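Local coordinates for lipopolysaccharide core heptose(I) kinase RfaP (PDB 6DFL), which phosphorylates the first heptose of the lipopolysaccharide inner core, using ATP and magnesium, and also autophosphorylates on tyrosine, at residues 121-124 against 125-128; 210-213 against 214-217; 220-223 against 224-227; 249-252 against 253-256. One frame throughout, in Å; residues are numbered along the deposited sequence.

Interaction 1: residues 121-124 against 125-128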
loop_
_atom_site.group_PDB
_atom_site.type_symbol
_atom_site.label_atom_id
_atom_site.label_comp_id
_atom_site.label_asym_id
_atom_site.label_seq_id
_atom_site.Cartn_x
_atom_site.Cartn_y
_atom_site.Cartn_z
ATOM N N VAL A 121 -12.512 -3.964 5.143
ATOM C CA VAL A 121 -12.818 -3.709 3.741
ATOM C C VAL A 121 -11.497 -3.481 3.023
ATOM O O VAL A 121 -10.658 -2.690 3.487
ATOM C CB VAL A 121 -13.756 -2.502 3.555
ATOM C CG1 VAL A 121 -13.196 -1.268 4.259
ATOM C CG2 VAL A 121 -13.959 -2.234 2.084
ATOM N N ASP A 122 -11.288 -4.195 1.924
ATOM C CA ASP A 122 -10.062 -4.009 1.174
ATOM C C ASP A 122 -10.111 -2.665 0.459
ATOM O O ASP A 122 -11.177 -2.084 0.237
ATOM C CB ASP A 122 -9.824 -5.174 0.202
ATOM C CG ASP A 122 -10.588 -5.047 -1.101
ATOM O OD1 ASP A 122 -10.378 -4.057 -1.840
ATOM O OD2 ASP A 122 -11.361 -5.987 -1.439
ATOM N N LEU A 123 -8.932 -2.178 0.087
ATOM C CA LEU A 123 -8.794 -0.780 -0.294
ATOM C C LEU A 123 -9.299 -0.504 -1.702
ATOM O O LEU A 123 -9.661 0.645 -1.997
ATOM C CB LEU A 123 -7.328 -0.346 -0.146
ATOM C CG LEU A 123 -6.858 0.048 1.264
ATOM C CD1 LEU A 123 -5.413 0.637 1.267
ATOM C CD2 LEU A 123 -7.832 1.011 1.934
ATOM N N GLU A 124 -9.320 -1.515 -2.575
ATOM C CA GLU A 124 -9.924 -1.345 -3.897
ATOM C C GLU A 124 -11.421 -1.092 -3.782
ATOM O O GLU A 124 -11.964 -0.158 -4.392
ATOM C CB GLU A 124 -9.687 -2.582 -4.762
ATOM C CG GLU A 124 -10.593 -2.609 -5.991
ATOM C CD GLU A 124 -10.136 -3.605 -7.045
ATOM O OE1 GLU A 124 -9.621 -4.673 -6.649
ATOM O OE2 GLU A 124 -10.285 -3.304 -8.262
ATOM N N VAL A 125 -12.099 -1.940 -3.010
ATOM C CA VAL A 125 -13.510 -1.727 -2.710
ATOM C C VAL A 125 -13.707 -0.366 -2.058
ATOM O O VAL A 125 -14.557 0.429 -2.471
ATOM C CB VAL A 125 -14.035 -2.865 -1.818
ATOM C CG1 VAL A 125 -15.429 -2.554 -1.321
ATOM C CG2 VAL A 125 -14.013 -4.173 -2.590
ATOM N N PHE A 126 -12.903 -0.079 -1.034
ATOM C CA PHE A 126 -13.027 1.188 -0.320
ATOM C C PHE A 126 -12.881 2.385 -1.244
ATOM O O PHE A 126 -13.562 3.393 -1.061
ATOM C CB PHE A 126 -12.002 1.273 0.792
ATOM C CG PHE A 126 -12.240 2.415 1.708
ATOM C CD1 PHE A 126 -13.239 2.345 2.653
ATOM C CD2 PHE A 126 -11.475 3.574 1.624
ATOM C CE1 PHE A 126 -13.467 3.406 3.512
ATOM C CE2 PHE A 126 -11.706 4.625 2.474
ATOM C CZ PHE A 126 -12.698 4.542 3.423
ATOM N N SER A 127 -12.009 2.298 -2.243
ATOM C CA SER A 127 -11.792 3.401 -3.171
ATOM C C SER A 127 -12.512 3.208 -4.504
ATOM O O SER A 127 -12.359 4.046 -5.400
ATOM C CB SER A 127 -10.294 3.594 -3.415
ATOM O OG SER A 127 -9.725 2.449 -4.024
ATOM N N GLN A 128 -13.276 2.117 -4.645
ATOM C CA GLN A 128 -14.115 1.796 -5.799
ATOM C C GLN A 128 -14.566 3.005 -6.610
ATOM O O GLN A 128 -14.406 3.018 -7.835
ATOM C CB GLN A 128 -15.355 1.043 -5.327
ATOM C CG GLN A 128 -15.563 -0.311 -5.947
ATOM C CD GLN A 128 -16.680 -1.066 -5.252
ATOM O OE1 GLN A 128 -17.143 -0.647 -4.180
ATOM N NE2 GLN A 128 -17.127 -2.176 -5.853
#
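Leu-123 O takes two bonds from a single residue, Ser-127: the hydroxyl OG donates to it at 2.7 Å and the backbone N of Ser-127 at 2.9 Å. The hydroxyl can fold back onto the preceding turn because OG sits between its own backbone N and carbonyl carbon (chi1 63°). At the other end of the short helix, Asp-122 OD1 receives Val-125 N at 3.0 Å in a nearly straight bond (168°), met from above the carboxylate plane, and a weak bond from Glu-124 N. The backbone oxygen of Asp-122 takes Phe-126 N at 2.9 Å. Apart from these polar bonds, Val-121 divides its methyls, CG2 lying 3.7 Å from Val-125 CG1 while CG1 approaches Phe-126 CD1. Leu-171, on the neighbouring strand 169-172, touches both Val-121 and Phe-126, and Leu-123 also touches the tail end of the ligand's acyl chain. An aspartate N-cap marks the passage from strand 120-122 into helix 123-127, probably the region that corresponds to the passage from hinge to C-terminal lobe in protein kinases.

Interaction 2: residues 210-213 against 214-217. With G9S (S-[2-({N-[(2S)-2-hydroxy-3,3-dimethyl-4-(phosphonooxy)butanoyl]-beta-alanyl}amino)ethyl] hexadecanethioate), chain C.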
loop_
_atom_site.group_PDB
_atom_site.type_symbol
_atom_site.label_atom_id
_atom_site.label_comp_id
_atom_site.label_asym_id
_atom_site.label_seq_id
_atom_site.Cartn_x
_atom_site.Cartn_y
_atom_site.Cartn_z
ATOM N N LEU A 210 1.449 -2.323 -7.567
ATOM C CA LEU A 210 0.636 -1.487 -6.695
ATOM C C LEU A 210 0.079 -0.299 -7.459
ATOM O O LEU A 210 -1.111 0.021 -7.346
ATOM C CB LEU A 210 1.442 -1.038 -5.493
ATOM C CG LEU A 210 0.546 -0.274 -4.538
ATOM C CD1 LEU A 210 -0.573 -1.142 -4.035
ATOM C CD2 LEU A 210 1.371 0.273 -3.377
ATOM N N TYR A 211 0.905 0.316 -8.303
ATOM C CA TYR A 211 0.453 1.452 -9.094
ATOM C C TYR A 211 -0.655 1.047 -10.073
ATOM O O TYR A 211 -1.686 1.716 -10.164
ATOM C CB TYR A 211 1.637 2.059 -9.842
ATOM C CG TYR A 211 1.311 3.315 -10.613
ATOM C CD1 TYR A 211 0.345 4.201 -10.163
ATOM C CD2 TYR A 211 1.961 3.602 -11.804
ATOM C CE1 TYR A 211 0.042 5.353 -10.873
ATOM C CE2 TYR A 211 1.671 4.750 -12.516
ATOM C CZ TYR A 211 0.702 5.612 -12.053
ATOM O OH TYR A 211 0.408 6.755 -12.763
ATOM N N PHE A 212 -0.455 -0.028 -10.833
ATOM C CA PHE A 212 -1.471 -0.367 -11.828
ATOM C C PHE A 212 -2.778 -0.738 -11.164
ATOM O O PHE A 212 -3.842 -0.462 -11.714
ATOM C CB PHE A 212 -0.965 -1.472 -12.743
ATOM C CG PHE A 212 0.370 -1.145 -13.371
ATOM C CD1 PHE A 212 0.715 0.174 -13.627
ATOM C CD2 PHE A 212 1.287 -2.133 -13.670
ATOM C CE1 PHE A 212 1.922 0.498 -14.192
ATOM C CE2 PHE A 212 2.520 -1.798 -14.237
ATOM C CZ PHE A 212 2.824 -0.481 -14.490
ATOM N N SER A 213 -2.736 -1.281 -9.954
ATOM C CA SER A 213 -3.998 -1.544 -9.281
ATOM C C SER A 213 -4.707 -0.272 -8.849
ATOM O O SER A 213 -5.825 -0.353 -8.339
ATOM C CB SER A 213 -3.775 -2.457 -8.073
ATOM O OG SER A 213 -3.507 -1.718 -6.893
ATOM N N ALA A 214 -4.114 0.915 -9.029
ATOM C CA ALA A 214 -4.698 2.105 -8.421
ATOM C C ALA A 214 -4.918 3.234 -9.419
ATOM O O ALA A 214 -5.166 4.372 -9.002
ATOM C CB ALA A 214 -3.837 2.570 -7.249
ATOM N N LEU A 215 -4.892 2.930 -10.722
ATOM C CA LEU A 215 -5.036 3.925 -11.781
ATOM C C LEU A 215 -6.415 4.564 -11.858
ATOM O O LEU A 215 -6.574 5.548 -12.592
ATOM C CB LEU A 215 -4.717 3.300 -13.133
ATOM C CG LEU A 215 -3.322 2.699 -13.192
ATOM C CD1 LEU A 215 -3.076 2.081 -14.546
ATOM C CD2 LEU A 215 -2.247 3.775 -12.837
ATOM N N ASP A 216 -7.398 4.069 -11.113
ATOM C CA ASP A 216 -8.784 4.454 -11.331
ATOM C C ASP A 216 -9.422 5.060 -10.087
ATOM O O ASP A 216 -10.645 5.046 -9.947
ATOM C CB ASP A 216 -9.579 3.232 -11.814
ATOM C CG ASP A 216 -10.934 3.598 -12.351
ATOM O OD1 ASP A 216 -10.991 4.398 -13.312
ATOM O OD2 ASP A 216 -11.937 3.095 -11.800
ATOM N N ILE A 217 -8.632 5.601 -9.171
ATOM C CA ILE A 217 -9.189 6.140 -7.945
ATOM C C ILE A 217 -8.938 7.638 -7.819
ATOM O O ILE A 217 -9.154 8.212 -6.744
ATOM C CB ILE A 217 -8.661 5.381 -6.722
ATOM C CG1 ILE A 217 -7.144 5.588 -6.583
ATOM C CG2 ILE A 217 -9.017 3.902 -6.811
ATOM C CD1 ILE A 217 -6.554 4.826 -5.445
HETATM C C1 G9S C . 5.390 12.351 -11.260
HETATM C C2 G9S C . 4.385 14.289 -12.519
HETATM C C3 G9S C . 4.122 14.993 -13.841
HETATM C C4 G9S C . 5.354 15.413 -14.622
HETATM C C5 G9S C . 7.915 15.219 -14.061
HETATM C C6 G9S C . 8.178 17.495 -12.711
HETATM C C7 G9S C . 8.588 18.918 -13.006
HETATM C C8 G9S C . 6.803 17.495 -12.097
HETATM C C10 G9S C . 5.230 8.857 -11.404
HETATM C C11 G9S C . 5.175 7.500 -12.046
HETATM C C12 G9S C . 4.458 6.441 -11.240
HETATM C C13 G9S C . 3.788 6.929 -9.968
HETATM C C14 G9S C . 4.332 6.357 -8.652
HETATM C C15 G9S C . 3.542 5.228 -8.009
HETATM C C16 G9S C . 2.274 5.586 -7.270
HETATM N N2 G9S C . 5.127 13.037 -12.499
HETATM C C19 G9S C . 4.300 11.441 -10.754
HETATM C C20 G9S C . 9.174 16.923 -11.749
HETATM C C21 G9S C . 1.816 4.670 -6.140
HETATM C C22 G9S C . 0.321 4.743 -5.841
HETATM C C23 G9S C . -0.313 3.631 -5.058
HETATM C C24 G9S C . -0.972 4.034 -3.755
HETATM C C25 G9S C . -1.843 3.032 -3.007
HETATM C C26 G9S C . -2.881 3.584 -2.025
HETATM C C27 G9S C . -4.264 3.884 -2.573
HETATM C C28 G9S C . -5.326 4.174 -1.554
HETATM C C29 G9S C . -6.497 3.246 -1.487
HETATM C C30 G9S C . 8.207 16.726 -14.072
HETATM N N3 G9S C . 6.589 14.643 -14.330
HETATM O O2 G9S C . 3.984 14.784 -11.472
HETATM O O3 G9S C . 6.214 9.238 -10.782
HETATM O O4 G9S C . 8.840 14.446 -13.829
HETATM O O5 G9S C . 7.447 17.341 -15.048
HETATM O O6 G9S C . 9.490 19.091 -14.053
HETATM O O8 G9S C . 11.071 20.529 -15.400
HETATM O O9 G9S C . 11.710 19.854 -13.068
HETATM P P1 G9S C . 10.576 20.226 -14.001
HETATM S S1 G9S C . 3.952 10.026 -11.789
#
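Tyr-211 and Leu-215 meet where helix 200-212 is followed by two overlapping type I beta turns, Phe-212 to Leu-215 and Ala-214 to Ile-217, and the tyrosine ring is held between protein and lipid. Methyl CD2 of Leu-215 makes a CH-pi contact with one face, 3.6 Å from the centroid of the Tyr-211 ring and 22° off its normal. The opposite face belongs to the acyl thioester: C13 lies over the ring centre, and C12 comes within 3.5 Å of Tyr-211 CE2. With CG anti to the backbone N (chi1 -175°), the ring stands beside its own carbonyl carbon, where Leu-215 CD2 can meet one face and the acyl chain the other. The second methyl of Leu-215, CD1, makes a looser contact, 4.3 Å from Phe-212 CD1.

In the next shell, the backbone positions these groups. Ala-214 N donates to Tyr-211 O at 2.8 Å, consistent with the turn that brings Leu-215 back against the ring. Ser-213 OG, which bonds to Ile-166 N, also turns back to Leu-210 O at 3.0 Å and so ties the last helical turn to the loop beside the probable catalytic aspartate, Asp-163. Farther along the lipid tail, Ile-217 CD1 touches C27 of the acyl chain at 3.8 Å.

Interaction 3: residues 220-223 against 224-227. With G9S (S-[2-({N-[(2S)-2-hydroxy-3,3-dimethyl-4-(phosphonooxy)butanoyl]-beta-alanyl}amino)ethyl] hexadecanethioate), chain C.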
loop_
_atom_site.group_PDB
_atom_site.type_symbol
_atom_site.label_atom_id
_atom_site.label_comp_id
_atom_site.label_asym_id
_atom_site.label_seq_id
_atom_site.Cartn_x
_atom_site.Cartn_y
_atom_site.Cartn_z
ATOM N N THR A 220 -4.056 12.261 -7.883
ATOM C CA THR A 220 -3.388 13.366 -8.544
ATOM C C THR A 220 -1.925 13.007 -8.759
ATOM O O THR A 220 -1.412 12.035 -8.200
ATOM C CB THR A 220 -3.502 14.647 -7.715
ATOM O OG1 THR A 220 -2.515 14.635 -6.665
ATOM C CG2 THR A 220 -4.907 14.762 -7.115
ATOM N N ARG A 221 -1.244 13.805 -9.589
ATOM C CA ARG A 221 0.197 13.636 -9.702
ATOM C C ARG A 221 0.849 13.776 -8.345
ATOM O O ARG A 221 1.864 13.129 -8.071
ATOM C CB ARG A 221 0.796 14.650 -10.668
ATOM C CG ARG A 221 0.427 14.441 -12.105
ATOM C CD ARG A 221 0.773 15.670 -12.886
ATOM N NE ARG A 221 -0.164 15.915 -13.972
ATOM C CZ ARG A 221 -0.563 17.125 -14.352
ATOM N NH1 ARG A 221 -0.117 18.208 -13.723
ATOM N NH2 ARG A 221 -1.420 17.252 -15.358
ATOM N N ARG A 222 0.259 14.583 -7.469
ATOM C CA ARG A 222 0.895 14.844 -6.189
ATOM C C ARG A 222 0.620 13.734 -5.189
ATOM O O ARG A 222 1.478 13.439 -4.347
ATOM C CB ARG A 222 0.448 16.209 -5.663
ATOM C CG ARG A 222 1.231 17.337 -6.306
ATOM C CD ARG A 222 0.429 18.607 -6.466
ATOM N NE ARG A 222 -0.390 18.541 -7.668
ATOM C CZ ARG A 222 -1.708 18.442 -7.671
ATOM N NH1 ARG A 222 -2.340 18.378 -8.829
ATOM N NH2 ARG A 222 -2.386 18.417 -6.530
ATOM N N ASP A 223 -0.550 13.098 -5.263
ATOM C CA ASP A 223 -0.752 11.898 -4.460
ATOM C C ASP A 223 0.273 10.830 -4.807
ATOM O O ASP A 223 0.651 10.033 -3.950
ATOM C CB ASP A 223 -2.168 11.359 -4.648
ATOM C CG ASP A 223 -3.237 12.386 -4.327
ATOM O OD1 ASP A 223 -3.043 13.209 -3.389
ATOM O OD2 ASP A 223 -4.285 12.360 -5.019
ATOM N N LYS A 224 0.759 10.810 -6.042
ATOM C CA LYS A 224 1.758 9.810 -6.400
ATOM C C LYS A 224 3.150 10.201 -5.903
ATOM O O LYS A 224 3.906 9.337 -5.438
ATOM C CB LYS A 224 1.755 9.580 -7.920
ATOM C CG LYS A 224 0.429 9.046 -8.490
ATOM C CD LYS A 224 0.431 9.083 -10.012
ATOM C CE LYS A 224 -0.984 9.058 -10.561
ATOM N NZ LYS A 224 -0.980 8.955 -12.050
ATOM N N LEU A 225 3.510 11.492 -5.995
ATOM C CA LEU A 225 4.768 11.961 -5.398
ATOM C C LEU A 225 4.759 11.773 -3.887
ATOM O O LEU A 225 5.748 11.310 -3.311
ATOM C CB LEU A 225 5.023 13.428 -5.754
ATOM C CG LEU A 225 5.080 13.783 -7.240
ATOM C CD1 LEU A 225 5.058 15.283 -7.448
ATOM C CD2 LEU A 225 6.300 13.160 -7.863
ATOM N N ARG A 226 3.658 12.138 -3.223
ATOM C CA ARG A 226 3.516 11.797 -1.813
ATOM C C ARG A 226 3.825 10.327 -1.584
ATOM O O ARG A 226 4.577 9.978 -0.672
ATOM C CB ARG A 226 2.098 12.110 -1.329
ATOM C CG ARG A 226 1.906 13.472 -0.720
ATOM C CD ARG A 226 0.454 13.883 -0.582
ATOM N NE ARG A 226 0.295 15.333 -0.683
ATOM C CZ ARG A 226 -0.277 15.974 -1.705
ATOM N NH1 ARG A 226 -0.793 15.299 -2.732
ATOM N NH2 ARG A 226 -0.350 17.303 -1.700
ATOM N N PHE A 227 3.266 9.442 -2.420
ATOM C CA PHE A 227 3.551 8.027 -2.247
ATOM C C PHE A 227 5.042 7.752 -2.358
ATOM O O PHE A 227 5.602 7.022 -1.538
ATOM C CB PHE A 227 2.797 7.164 -3.270
ATOM C CG PHE A 227 3.041 5.708 -3.070
ATOM C CD1 PHE A 227 2.196 4.965 -2.268
ATOM C CD2 PHE A 227 4.164 5.103 -3.581
ATOM C CE1 PHE A 227 2.447 3.632 -2.020
ATOM C CE2 PHE A 227 4.410 3.762 -3.339
ATOM C CZ PHE A 227 3.550 3.033 -2.557
HETATM C C1 G9S C . 5.390 12.351 -11.260
HETATM C C2 G9S C . 4.385 14.289 -12.519
HETATM C C3 G9S C . 4.122 14.993 -13.841
HETATM C C4 G9S C . 5.354 15.413 -14.622
HETATM C C5 G9S C . 7.915 15.219 -14.061
HETATM C C6 G9S C . 8.178 17.495 -12.711
HETATM C C7 G9S C . 8.588 18.918 -13.006
HETATM C C8 G9S C . 6.803 17.495 -12.097
HETATM C C10 G9S C . 5.230 8.857 -11.404
HETATM C C11 G9S C . 5.175 7.500 -12.046
HETATM C C12 G9S C . 4.458 6.441 -11.240
HETATM C C13 G9S C . 3.788 6.929 -9.968
HETATM C C14 G9S C . 4.332 6.357 -8.652
HETATM C C15 G9S C . 3.542 5.228 -8.009
HETATM C C16 G9S C . 2.274 5.586 -7.270
HETATM N N2 G9S C . 5.127 13.037 -12.499
HETATM C C19 G9S C . 4.300 11.441 -10.754
HETATM C C20 G9S C . 9.174 16.923 -11.749
HETATM C C21 G9S C . 1.816 4.670 -6.140
HETATM C C22 G9S C . 0.321 4.743 -5.841
HETATM C C23 G9S C . -0.313 3.631 -5.058
HETATM C C24 G9S C . -0.972 4.034 -3.755
HETATM C C25 G9S C . -1.843 3.032 -3.007
HETATM C C26 G9S C . -2.881 3.584 -2.025
HETATM C C27 G9S C . -4.264 3.884 -2.573
HETATM C C28 G9S C . -5.326 4.174 -1.554
HETATM C C29 G9S C . -6.497 3.246 -1.487
HETATM C C30 G9S C . 8.207 16.726 -14.072
HETATM N N3 G9S C . 6.589 14.643 -14.330
HETATM O O2 G9S C . 3.984 14.784 -11.472
HETATM O O3 G9S C . 6.214 9.238 -10.782
HETATM O O4 G9S C . 8.840 14.446 -13.829
HETATM O O5 G9S C . 7.447 17.341 -15.048
HETATM O O6 G9S C . 9.490 19.091 -14.053
HETATM O O8 G9S C . 11.071 20.529 -15.400
HETATM O O9 G9S C . 11.710 19.854 -13.068
HETATM P P1 G9S C . 10.576 20.226 -14.001
HETATM S S1 G9S C . 3.952 10.026 -11.789
#
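Arg-226 NH1 forms a salt bridge with Asp-223 OD1 at 3.1 Å, the carboxylate and guanidinium planes turned 46° apart, and this pair belongs to the densely packed side of the helix start. The other oxygen of the carboxylate, OD2, takes Thr-220 N at 2.9 Å and also forms a salt bridge with Lys-140. In return Thr-220 OG1 accepts from Asp-223 N, also at 2.9 Å, so the two residues form a capping box at the N terminus of helix 221-232. With four bonds of the i to i+4 kind following, from Lys-224 N to Phe-227 N, the helix is regular from its first turn. Both Arg-222 and Arg-226 send their guanidinium groups to acidic side chains of another protein chain, which closes over this side.

Toward the ligand, Arg-221 and Lys-224 form a looser, partly exposed rim. The aliphatic part of Arg-221 lies along the amide carbonyl O2 in the pantetheine arm, CB being 3.3 Å from O2. Lys-224, extended beyond CG, runs past Thr-220 O toward Tyr-211 OH, to which NZ is hydrogen-bonded. Leu-225 and Phe-227 are buried against the ligand: Leu-225 CD2 meets C1, and acyl C21 covers one face of the phenylalanine ring, 3.5 Å from Phe-227 CG.

Interaction 4: residues 249-252 against 253-256. With G9S (S-[2-({N-[(2S)-2-hydroxy-3,3-dimethyl-4-(phosphonooxy)butanoyl]-beta-alanyl}amino)ethyl] hexadecanethioate), chain C.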
loop_
_atom_site.group_PDB
_atom_site.type_symbol
_atom_site.label_atom_id
_atom_site.label_comp_id
_atom_site.label_asym_id
_atom_site.label_seq_id
_atom_site.Cartn_x
_atom_site.Cartn_y
_atom_site.Cartn_z
ATOM N N TRP A 249 8.757 4.326 -17.221
ATOM C CA TRP A 249 8.176 3.071 -17.666
ATOM C C TRP A 249 6.810 2.860 -17.040
ATOM O O TRP A 249 5.829 2.631 -17.754
ATOM C CB TRP A 249 9.104 1.912 -17.327
ATOM C CG TRP A 249 8.474 0.594 -17.604
ATOM C CD1 TRP A 249 8.433 -0.059 -18.805
ATOM C CD2 TRP A 249 7.788 -0.240 -16.670
ATOM N NE1 TRP A 249 7.769 -1.247 -18.672
ATOM C CE2 TRP A 249 7.356 -1.385 -17.374
ATOM C CE3 TRP A 249 7.492 -0.134 -15.310
ATOM C CZ2 TRP A 249 6.647 -2.419 -16.759
ATOM C CZ3 TRP A 249 6.780 -1.157 -14.704
ATOM C CH2 TRP A 249 6.362 -2.284 -15.430
HETATM N N MSE A 250 6.717 2.976 -15.713
HETATM C CA MSE A 250 5.436 2.804 -15.042
HETATM C C MSE A 250 4.413 3.751 -15.604
HETATM O O MSE A 250 3.277 3.377 -15.811
HETATM C CB MSE A 250 5.538 3.020 -13.547
HETATM C CG MSE A 250 6.315 1.961 -12.815
HETATM SE SE MSE A 250 6.764 2.475 -10.988
HETATM C CE MSE A 250 5.017 2.766 -10.235
ATOM N N GLU A 251 4.808 4.990 -15.875
ATOM C CA GLU A 251 3.826 5.916 -16.416
ATOM C C GLU A 251 3.389 5.495 -17.816
ATOM O O GLU A 251 2.249 5.752 -18.209
ATOM C CB GLU A 251 4.384 7.338 -16.415
ATOM C CG GLU A 251 3.309 8.427 -16.435
ATOM C CD GLU A 251 2.128 8.131 -15.518
ATOM O OE1 GLU A 251 0.962 8.248 -15.977
ATOM O OE2 GLU A 251 2.358 7.774 -14.344
ATOM N N ARG A 252 4.273 4.833 -18.565
ATOM C CA ARG A 252 3.956 4.447 -19.931
ATOM C C ARG A 252 3.024 3.244 -19.948
ATOM O O ARG A 252 2.024 3.231 -20.672
ATOM C CB ARG A 252 5.241 4.145 -20.690
ATOM C CG ARG A 252 5.876 5.344 -21.319
ATOM C CD ARG A 252 6.852 4.901 -22.394
ATOM N NE ARG A 252 7.675 3.784 -21.936
ATOM C CZ ARG A 252 8.737 3.924 -21.145
ATOM N NH1 ARG A 252 9.105 5.132 -20.730
ATOM N NH2 ARG A 252 9.435 2.860 -20.772
ATOM N N LYS A 253 3.348 2.223 -19.153
ATOM C CA LYS A 253 2.436 1.107 -18.939
ATOM C C LYS A 253 1.079 1.585 -18.424
ATOM O O LYS A 253 0.031 1.170 -18.933
ATOM C CB LYS A 253 3.060 0.113 -17.969
ATOM C CG LYS A 253 2.418 -1.256 -18.001
ATOM C CD LYS A 253 3.490 -2.313 -18.037
ATOM C CE LYS A 253 2.900 -3.705 -18.206
ATOM N NZ LYS A 253 3.988 -4.728 -18.298
ATOM N N ALA A 254 1.080 2.470 -17.422
ATOM C CA ALA A 254 -0.178 2.949 -16.849
ATOM C C ALA A 254 -1.035 3.678 -17.876
ATOM O O ALA A 254 -2.269 3.594 -17.819
ATOM C CB ALA A 254 0.090 3.859 -15.649
ATOM N N GLU A 255 -0.411 4.397 -18.814
ATOM C CA GLU A 255 -1.167 5.008 -19.905
ATOM C C GLU A 255 -1.902 3.949 -20.730
ATOM O O GLU A 255 -3.130 3.998 -20.864
ATOM C CB GLU A 255 -0.236 5.845 -20.782
ATOM C CG GLU A 255 -0.090 7.293 -20.302
ATOM C CD GLU A 255 1.188 7.992 -20.805
ATOM O OE1 GLU A 255 1.667 7.640 -21.912
ATOM O OE2 GLU A 255 1.708 8.893 -20.089
ATOM N N LYS A 256 -1.161 2.973 -21.283
ATOM C CA LYS A 256 -1.771 1.934 -22.117
ATOM C C LYS A 256 -2.851 1.175 -21.359
ATOM O O LYS A 256 -3.923 0.897 -21.908
ATOM C CB LYS A 256 -0.710 0.955 -22.628
ATOM C CG LYS A 256 0.172 1.507 -23.737
ATOM C CD LYS A 256 1.222 0.493 -24.163
ATOM C CE LYS A 256 2.604 0.890 -23.660
ATOM N NZ LYS A 256 3.001 2.240 -24.144
HETATM C C1 G9S C . 5.390 12.351 -11.260
HETATM C C2 G9S C . 4.385 14.289 -12.519
HETATM C C3 G9S C . 4.122 14.993 -13.841
HETATM C C4 G9S C . 5.354 15.413 -14.622
HETATM C C5 G9S C . 7.915 15.219 -14.061
HETATM C C6 G9S C . 8.178 17.495 -12.711
HETATM C C7 G9S C . 8.588 18.918 -13.006
HETATM C C8 G9S C . 6.803 17.495 -12.097
HETATM C C10 G9S C . 5.230 8.857 -11.404
HETATM C C11 G9S C . 5.175 7.500 -12.046
HETATM C C12 G9S C . 4.458 6.441 -11.240
HETATM C C13 G9S C . 3.788 6.929 -9.968
HETATM C C14 G9S C . 4.332 6.357 -8.652
HETATM C C15 G9S C . 3.542 5.228 -8.009
HETATM C C16 G9S C . 2.274 5.586 -7.270
HETATM N N2 G9S C . 5.127 13.037 -12.499
HETATM C C19 G9S C . 4.300 11.441 -10.754
HETATM C C20 G9S C . 9.174 16.923 -11.749
HETATM C C21 G9S C . 1.816 4.670 -6.140
HETATM C C22 G9S C . 0.321 4.743 -5.841
HETATM C C23 G9S C . -0.313 3.631 -5.058
HETATM C C24 G9S C . -0.972 4.034 -3.755
HETATM C C25 G9S C . -1.843 3.032 -3.007
HETATM C C26 G9S C . -2.881 3.584 -2.025
HETATM C C27 G9S C . -4.264 3.884 -2.573
HETATM C C28 G9S C . -5.326 4.174 -1.554
HETATM C C29 G9S C . -6.497 3.246 -1.487
HETATM C C30 G9S C . 8.207 16.726 -14.072
HETATM N N3 G9S C . 6.589 14.643 -14.330
HETATM O O2 G9S C . 3.984 14.784 -11.472
HETATM O O3 G9S C . 6.214 9.238 -10.782
HETATM O O4 G9S C . 8.840 14.446 -13.829
HETATM O O5 G9S C . 7.447 17.341 -15.048
HETATM O O6 G9S C . 9.490 19.091 -14.053
HETATM O O8 G9S C . 11.071 20.529 -15.400
HETATM O O9 G9S C . 11.710 19.854 -13.068
HETATM P P1 G9S C . 10.576 20.226 -14.001
HETATM S S1 G9S C . 3.952 10.026 -11.789
#
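The indole of Trp-249 and the side chain of Lys-253 run side by side in the same direction, and the lysine's CD comes obliquely to the six-membered ring, 3.4 Å from Trp-249 CZ2. Both first torsions place CG anti to the backbone N (173° and -162°), which sends the two chains off the helix alike; a bend at chi2 then brings CD against the ring. The guanidinium of Arg-252 has Trp-249 CA over one face, offset toward its rim, so the arginine folds back over the preceding turn. The carboxylates of Glu-251 and Glu-255 are turned 58° apart, with Glu-251 OE1 and Glu-255 OE2 separated by 4.2 Å. This proximity of like charges probably costs some energy. The other oxygen of Glu-251, OE2, is held by a hydrogen bond with Tyr-211 OH.

The backbone beneath is regular: Lys-253 N bonds to Trp-249 O at 2.9 Å, Ala-254 N bonds to Met-250 O, and Lys-256 N reaches Arg-252 O at a longer 3.3 Å. On the inner side, selenomethionine Met-250 sets CE 3.6 Å from C15 of the acyl thioester, and Glu-251 OE2 lies near C11. This is a C-terminal helix, 244-257, with Glu-255 and Lys-256 on an exposed side and Met-250 and Glu-251 lining the acyl-binding pocket.

In the fold
Followed from the N terminus, the four interactions stand in series: each is a local contact along the chain that closes before the next opens, and none encloses or crosses another. Interaction 1 joins strand 120-122 to the short helix after it; interaction 2 closes the end of helix 200-212, some 12 Å away between centres, and meets it where Ile-217 touches Ser-127. Interaction 3 starts the next helix, 221-232, and interaction 4 lies on the C-terminal helix 244-257. Tyr-211 joins the last three, its hydroxyl being placed between Lys-224 and Glu-251. All four contribute residues to the pocket of the bound ligand, which runs between these parts of the C-terminal half.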